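Local coordinates for alpha-1,2-mannosidase (Bacteroides thetaiotaomicron, PDB 2WW2), which hydrolyses alpha-mannosidic linkages with inversion at the anomeric carbon, as a calcium-dependent glycoside hydrolase of family 92, at residues T122-E134 with N246-S260. Numbering follows the deposited sequence.
Sequences TSLSATSRGAVFE and NFNREVADADVQLIS
Both carboxylate oxygens of Glu250, at the last turn of helix 240-250, are spent on the single hairpin turn Thr127-Arg129. OE1 accepts two bonds: Thr127 OG1 donates to its anti lone pair at 2.6 Å, and Arg129 N approaches its syn lone pair at 2.8 Å. OE2 forms a salt bridge with Arg129 NH1 at 2.9 Å; it lies nearly in the guanidinium plane, although the guanidinium and carboxylate planes stand 74° apart. With chi1 at 59°, Thr127 OG1 sits between its own N and carbonyl carbon, where it also accepts from Gly130 N at 2.8 Å, an ST motif within the turn. Three bonds fix the rotation of the carboxylate and probably help to keep it ionised. The other end of the guanidinium is tied by Arg129 NH2 to the carbonyl of Tyr302.

Strands 121-126 and 130-136 form an antiparallel beta-hairpin of the family 92 N-terminal domain, and helices 240-250 and 256-271, joined by a type II turn from Val251 to Ala254, pack across one of its faces. The axis of helix 256-260 passes 7.3 Å from that of strand 122-126. Val132 is central to the apolar part: CG2 presses on Ile259 CG1 at 3.4 Å, closer than carbon atoms normally pack, and also meets Val251 CG1, while CG1 lies against the backbone where the second helix begins. Val256 spreads its methyls, CG1 over the Glu134 side chain and CG2 against Val132 O and Ser125 OG, the latter bonded to the carbonyl of Tyr110. One water donates to both Ala126 O and Ile259 O, linking the end of the strand to the helix.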
loop_
_atom_site.group_PDB
_atom_site.type_symbol
_atom_site.label_atom_id
_atom_site.label_comp_id
_atom_site.label_asym_id
_atom_site.label_seq_id
_atom_site.Cartn_x
_atom_site.Cartn_y
_atom_site.Cartn_z
ATOM N N THR A 122 -23.837 5.092 -40.804
ATOM C CA THR A 122 -23.995 6.541 -40.746
ATOM C C THR A 122 -22.663 7.206 -40.426
ATOM O O THR A 122 -21.812 6.612 -39.756
ATOM C CB THR A 122 -25.091 6.955 -39.727
ATOM O OG1 THR A 122 -25.304 8.372 -39.800
ATOM C CG2 THR A 122 -24.700 6.594 -38.324
ATOM N N SER A 123 -22.447 8.403 -40.966
ATOM C CA SER A 123 -21.339 9.218 -40.490
ATOM C C SER A 123 -21.751 10.679 -40.390
ATOM O O SER A 123 -22.753 11.116 -40.995
ATOM C CB SER A 123 -20.068 9.033 -41.324
ATOM O OG SER A 123 -20.088 9.778 -42.528
ATOM N N LEU A 124 -21.011 11.420 -39.580
ATOM C CA LEU A 124 -21.292 12.828 -39.395
ATOM C C LEU A 124 -19.985 13.598 -39.277
ATOM O O LEU A 124 -18.998 13.096 -38.741
ATOM C CB LEU A 124 -22.139 13.041 -38.133
ATOM C CG LEU A 124 -21.556 12.575 -36.799
ATOM C CD1 LEU A 124 -22.073 13.458 -35.709
ATOM C CD2 LEU A 124 -21.895 11.122 -36.488
ATOM N N SER A 125 -20.009 14.840 -39.742
ATOM C CA SER A 125 -18.864 15.725 -39.671
ATOM C C SER A 125 -19.400 17.067 -39.207
ATOM O O SER A 125 -20.534 17.421 -39.523
ATOM C CB SER A 125 -18.216 15.853 -41.063
ATOM O OG SER A 125 -17.547 14.636 -41.400
ATOM N N ALA A 126 -18.602 17.817 -38.454
ATOM C CA ALA A 126 -19.097 19.060 -37.875
ATOM C C ALA A 126 -18.431 20.294 -38.475
ATOM O O ALA A 126 -17.282 20.242 -38.913
ATOM C CB ALA A 126 -18.885 19.035 -36.356
ATOM N N THR A 127 -19.147 21.410 -38.468
ATOM C CA THR A 127 -18.540 22.704 -38.693
ATOM C C THR A 127 -18.512 23.323 -37.289
ATOM O O THR A 127 -18.770 22.617 -36.321
ATOM C CB THR A 127 -19.402 23.567 -39.650
ATOM O OG1 THR A 127 -20.712 23.747 -39.095
ATOM C CG2 THR A 127 -19.531 22.889 -41.041
ATOM N N SER A 128 -18.227 24.622 -37.171
ATOM C CA SER A 128 -18.227 25.284 -35.856
ATOM C C SER A 128 -19.584 25.149 -35.162
ATOM O O SER A 128 -19.656 24.900 -33.959
ATOM C CB SER A 128 -17.910 26.779 -36.010
ATOM O OG SER A 128 -16.562 26.963 -36.440
ATOM N N ARG A 129 -20.656 25.340 -35.927
ATOM C CA ARG A 129 -21.994 25.415 -35.348
ATOM C C ARG A 129 -22.990 24.422 -35.954
ATOM O O ARG A 129 -24.092 24.281 -35.461
ATOM C CB ARG A 129 -22.505 26.862 -35.455
ATOM C CG ARG A 129 -21.581 27.836 -34.721
ATOM C CD ARG A 129 -21.987 29.330 -34.917
ATOM N NE ARG A 129 -20.930 30.170 -34.374
ATOM C CZ ARG A 129 -19.803 30.440 -35.016
ATOM N NH1 ARG A 129 -19.590 29.943 -36.233
ATOM N NH2 ARG A 129 -18.885 31.206 -34.441
ATOM N N GLY A 130 -22.584 23.684 -36.983
ATOM C CA GLY A 130 -23.516 22.736 -37.582
ATOM C C GLY A 130 -22.889 21.374 -37.807
ATOM O O GLY A 130 -21.735 21.145 -37.416
ATOM N N ALA A 131 -23.650 20.471 -38.435
ATOM C CA ALA A 131 -23.141 19.129 -38.769
ATOM C C ALA A 131 -23.863 18.606 -39.991
ATOM O O ALA A 131 -24.974 19.041 -40.295
ATOM C CB ALA A 131 -23.352 18.156 -37.586
ATOM N N VAL A 132 -23.264 17.642 -40.673
ATOM C CA VAL A 132 -23.954 16.978 -41.774
ATOM C C VAL A 132 -23.756 15.487 -41.578
ATOM O O VAL A 132 -22.663 15.079 -41.219
ATOM C CB VAL A 132 -23.436 17.455 -43.157
ATOM C CG1 VAL A 132 -24.085 16.662 -44.290
ATOM C CG2 VAL A 132 -23.712 18.959 -43.348
ATOM N N PHE A 133 -24.834 14.710 -41.743
ATOM C CA PHE A 133 -24.813 13.252 -41.638
ATOM C C PHE A 133 -25.003 12.652 -43.034
ATOM O O PHE A 133 -25.679 13.254 -43.882
ATOM C CB PHE A 133 -26.019 12.735 -40.826
ATOM C CG PHE A 133 -25.972 13.032 -39.342
ATOM C CD1 PHE A 133 -25.870 11.993 -38.412
ATOM C CD2 PHE A 133 -26.061 14.338 -38.878
ATOM C CE1 PHE A 133 -25.842 12.258 -37.042
ATOM C CE2 PHE A 133 -26.028 14.606 -37.495
ATOM C CZ PHE A 133 -25.926 13.571 -36.584
ATOM N N GLU A 134 -24.480 11.446 -43.249
ATOM C CA GLU A 134 -24.957 10.605 -44.341
ATOM C C GLU A 134 -25.552 9.388 -43.641
ATOM O O GLU A 134 -25.065 8.987 -42.584
ATOM C CB GLU A 134 -23.799 10.163 -45.246
ATOM C CG GLU A 134 -22.854 9.166 -44.495
ATOM C CD GLU A 134 -21.627 8.714 -45.285
ATOM O OE1 GLU A 134 -21.690 8.674 -46.545
ATOM O OE2 GLU A 134 -20.596 8.396 -44.621
ATOM N N ASN A 246 -26.801 30.524 -39.347
ATOM C CA ASN A 246 -25.715 29.565 -39.128
ATOM C C ASN A 246 -25.816 28.403 -40.106
ATOM O O ASN A 246 -24.822 28.015 -40.704
ATOM C CB ASN A 246 -25.723 29.012 -37.692
ATOM C CG ASN A 246 -25.437 30.089 -36.655
ATOM O OD1 ASN A 246 -24.983 31.176 -37.002
ATOM N ND2 ASN A 246 -25.686 29.784 -35.381
ATOM N N PHE A 247 -27.025 27.861 -40.255
ATOM C CA PHE A 247 -27.280 26.754 -41.194
ATOM C C PHE A 247 -26.887 27.153 -42.616
ATOM O O PHE A 247 -26.182 26.417 -43.322
ATOM C CB PHE A 247 -28.768 26.377 -41.157
ATOM C CG PHE A 247 -29.161 25.263 -42.118
ATOM C CD1 PHE A 247 -29.291 23.939 -41.670
ATOM C CD2 PHE A 247 -29.437 25.545 -43.449
ATOM C CE1 PHE A 247 -29.670 22.918 -42.539
ATOM C CE2 PHE A 247 -29.809 24.528 -44.329
ATOM C CZ PHE A 247 -29.933 23.214 -43.869
ATOM N N ASN A 248 -27.346 28.326 -43.035
ATOM C CA ASN A 248 -27.116 28.762 -44.418
ATOM C C ASN A 248 -25.660 29.077 -44.700
ATOM O O ASN A 248 -25.150 28.813 -45.800
ATOM C CB ASN A 248 -28.031 29.935 -44.764
ATOM C CG ASN A 248 -29.451 29.485 -45.009
ATOM O OD1 ASN A 248 -29.681 28.478 -45.686
ATOM N ND2 ASN A 248 -30.417 30.227 -44.469
ATOM N N ARG A 249 -24.967 29.602 -43.697
ATOM C CA ARG A 249 -23.569 29.903 -43.890
ATOM C C ARG A 249 -22.703 28.650 -43.873
ATOM O O ARG A 249 -21.740 28.558 -44.636
ATOM C CB ARG A 249 -23.064 30.879 -42.831
ATOM C CG ARG A 249 -21.698 31.446 -43.190
ATOM C CD ARG A 249 -21.220 32.471 -42.188
ATOM N NE ARG A 249 -22.046 33.679 -42.130
ATOM C CZ ARG A 249 -22.778 34.044 -41.078
ATOM N NH1 ARG A 249 -22.846 33.261 -39.997
ATOM N NH2 ARG A 249 -23.461 35.182 -41.109
ATOM N N GLU A 250 -23.032 27.690 -43.006
ATOM C CA GLU A 250 -22.078 26.618 -42.707
ATOM C C GLU A 250 -22.388 25.269 -43.349
ATOM O O GLU A 250 -21.458 24.512 -43.653
ATOM C CB GLU A 250 -21.899 26.439 -41.186
ATOM C CG GLU A 250 -21.368 27.694 -40.459
ATOM C CD GLU A 250 -21.135 27.486 -38.959
ATOM O OE1 GLU A 250 -20.941 26.323 -38.534
ATOM O OE2 GLU A 250 -21.148 28.503 -38.204
ATOM N N VAL A 251 -23.663 24.925 -43.513
ATOM C CA VAL A 251 -23.966 23.548 -43.959
ATOM C C VAL A 251 -24.942 23.429 -45.135
ATOM O O VAL A 251 -25.076 22.349 -45.727
ATOM C CB VAL A 251 -24.481 22.646 -42.786
ATOM C CG1 VAL A 251 -23.351 22.369 -41.761
ATOM C CG2 VAL A 251 -25.704 23.283 -42.106
ATOM N N ALA A 252 -25.632 24.516 -45.473
ATOM C CA ALA A 252 -26.625 24.455 -46.549
ATOM C C ALA A 252 -26.001 23.857 -47.803
ATOM O O ALA A 252 -24.889 24.218 -48.161
ATOM C CB ALA A 252 -27.209 25.859 -46.846
ATOM N N ASP A 253 -26.710 22.926 -48.442
ATOM C CA ASP A 253 -26.282 22.311 -49.714
ATOM C C ASP A 253 -25.115 21.340 -49.600
ATOM O O ASP A 253 -24.691 20.777 -50.605
ATOM C CB ASP A 253 -25.909 23.363 -50.759
ATOM C CG ASP A 253 -27.047 24.315 -51.061
ATOM O OD1 ASP A 253 -26.780 25.533 -51.121
ATOM O OD2 ASP A 253 -28.199 23.854 -51.215
ATOM N N ALA A 254 -24.557 21.167 -48.410
ATOM C CA ALA A 254 -23.360 20.337 -48.301
ATOM C C ALA A 254 -23.705 18.867 -48.123
ATOM O O ALA A 254 -24.785 18.528 -47.616
ATOM C CB ALA A 254 -22.481 20.810 -47.143
ATOM N N ASP A 255 -22.788 17.990 -48.529
ATOM C CA ASP A 255 -22.885 16.583 -48.135
ATOM C C ASP A 255 -21.807 16.306 -47.087
ATOM O O ASP A 255 -21.011 17.192 -46.810
ATOM C CB ASP A 255 -22.784 15.649 -49.340
ATOM C CG ASP A 255 -21.482 15.796 -50.106
ATOM O OD1 ASP A 255 -20.510 16.413 -49.615
ATOM O OD2 ASP A 255 -21.433 15.276 -51.232
ATOM N N VAL A 256 -21.780 15.109 -46.499
ATOM C CA VAL A 256 -20.838 14.839 -45.407
ATOM C C VAL A 256 -19.383 14.919 -45.882
ATOM O O VAL A 256 -18.504 15.364 -45.144
ATOM C CB VAL A 256 -21.113 13.487 -44.680
ATOM C CG1 VAL A 256 -20.721 12.306 -45.555
ATOM C CG2 VAL A 256 -20.341 13.434 -43.334
ATOM N N GLN A 257 -19.141 14.530 -47.126
ATOM C CA GLN A 257 -17.787 14.596 -47.691
ATOM C C GLN A 257 -17.245 16.026 -47.697
ATOM O O GLN A 257 -16.066 16.253 -47.412
ATOM C CB GLN A 257 -17.774 14.032 -49.123
ATOM C CG GLN A 257 -17.974 12.492 -49.195
ATOM C CD GLN A 257 -19.385 12.014 -48.805
ATOM O OE1 GLN A 257 -20.391 12.755 -48.926
ATOM N NE2 GLN A 257 -19.464 10.748 -48.334
ATOM N N LEU A 258 -18.102 16.991 -48.028
ATOM C CA LEU A 258 -17.678 18.395 -48.060
ATOM C C LEU A 258 -17.293 18.882 -46.655
ATOM O O LEU A 258 -16.218 19.459 -46.464
ATOM C CB LEU A 258 -18.764 19.308 -48.644
ATOM C CG LEU A 258 -18.335 20.781 -48.836
ATOM C CD1 LEU A 258 -17.279 20.896 -49.929
ATOM C CD2 LEU A 258 -19.529 21.699 -49.171
ATOM N N ILE A 259 -18.166 18.638 -45.678
ATOM C CA ILE A 259 -17.926 19.092 -44.298
ATOM C C ILE A 259 -16.707 18.381 -43.695
ATOM O O ILE A 259 -15.871 18.985 -43.008
ATOM C CB ILE A 259 -19.174 18.853 -43.397
ATOM C CG1 ILE A 259 -20.423 19.507 -44.024
ATOM C CG2 ILE A 259 -18.917 19.340 -41.933
ATOM C CD1 ILE A 259 -20.242 20.989 -44.473
ATOM N N SER A 260 -16.615 17.088 -43.959
ATOM C CA SER A 260 -15.464 16.302 -43.537
ATOM C C SER A 260 -14.133 16.886 -44.066
ATOM O O SER A 260 -13.195 17.093 -43.288
ATOM C CB SER A 260 -15.638 14.852 -44.006
ATOM O OG SER A 260 -14.521 14.056 -43.647
HETATM O O HOH W 1 -16.259 21.337 -41.286
HETATM O O HOH W 2 -24.157 13.398 -46.792
#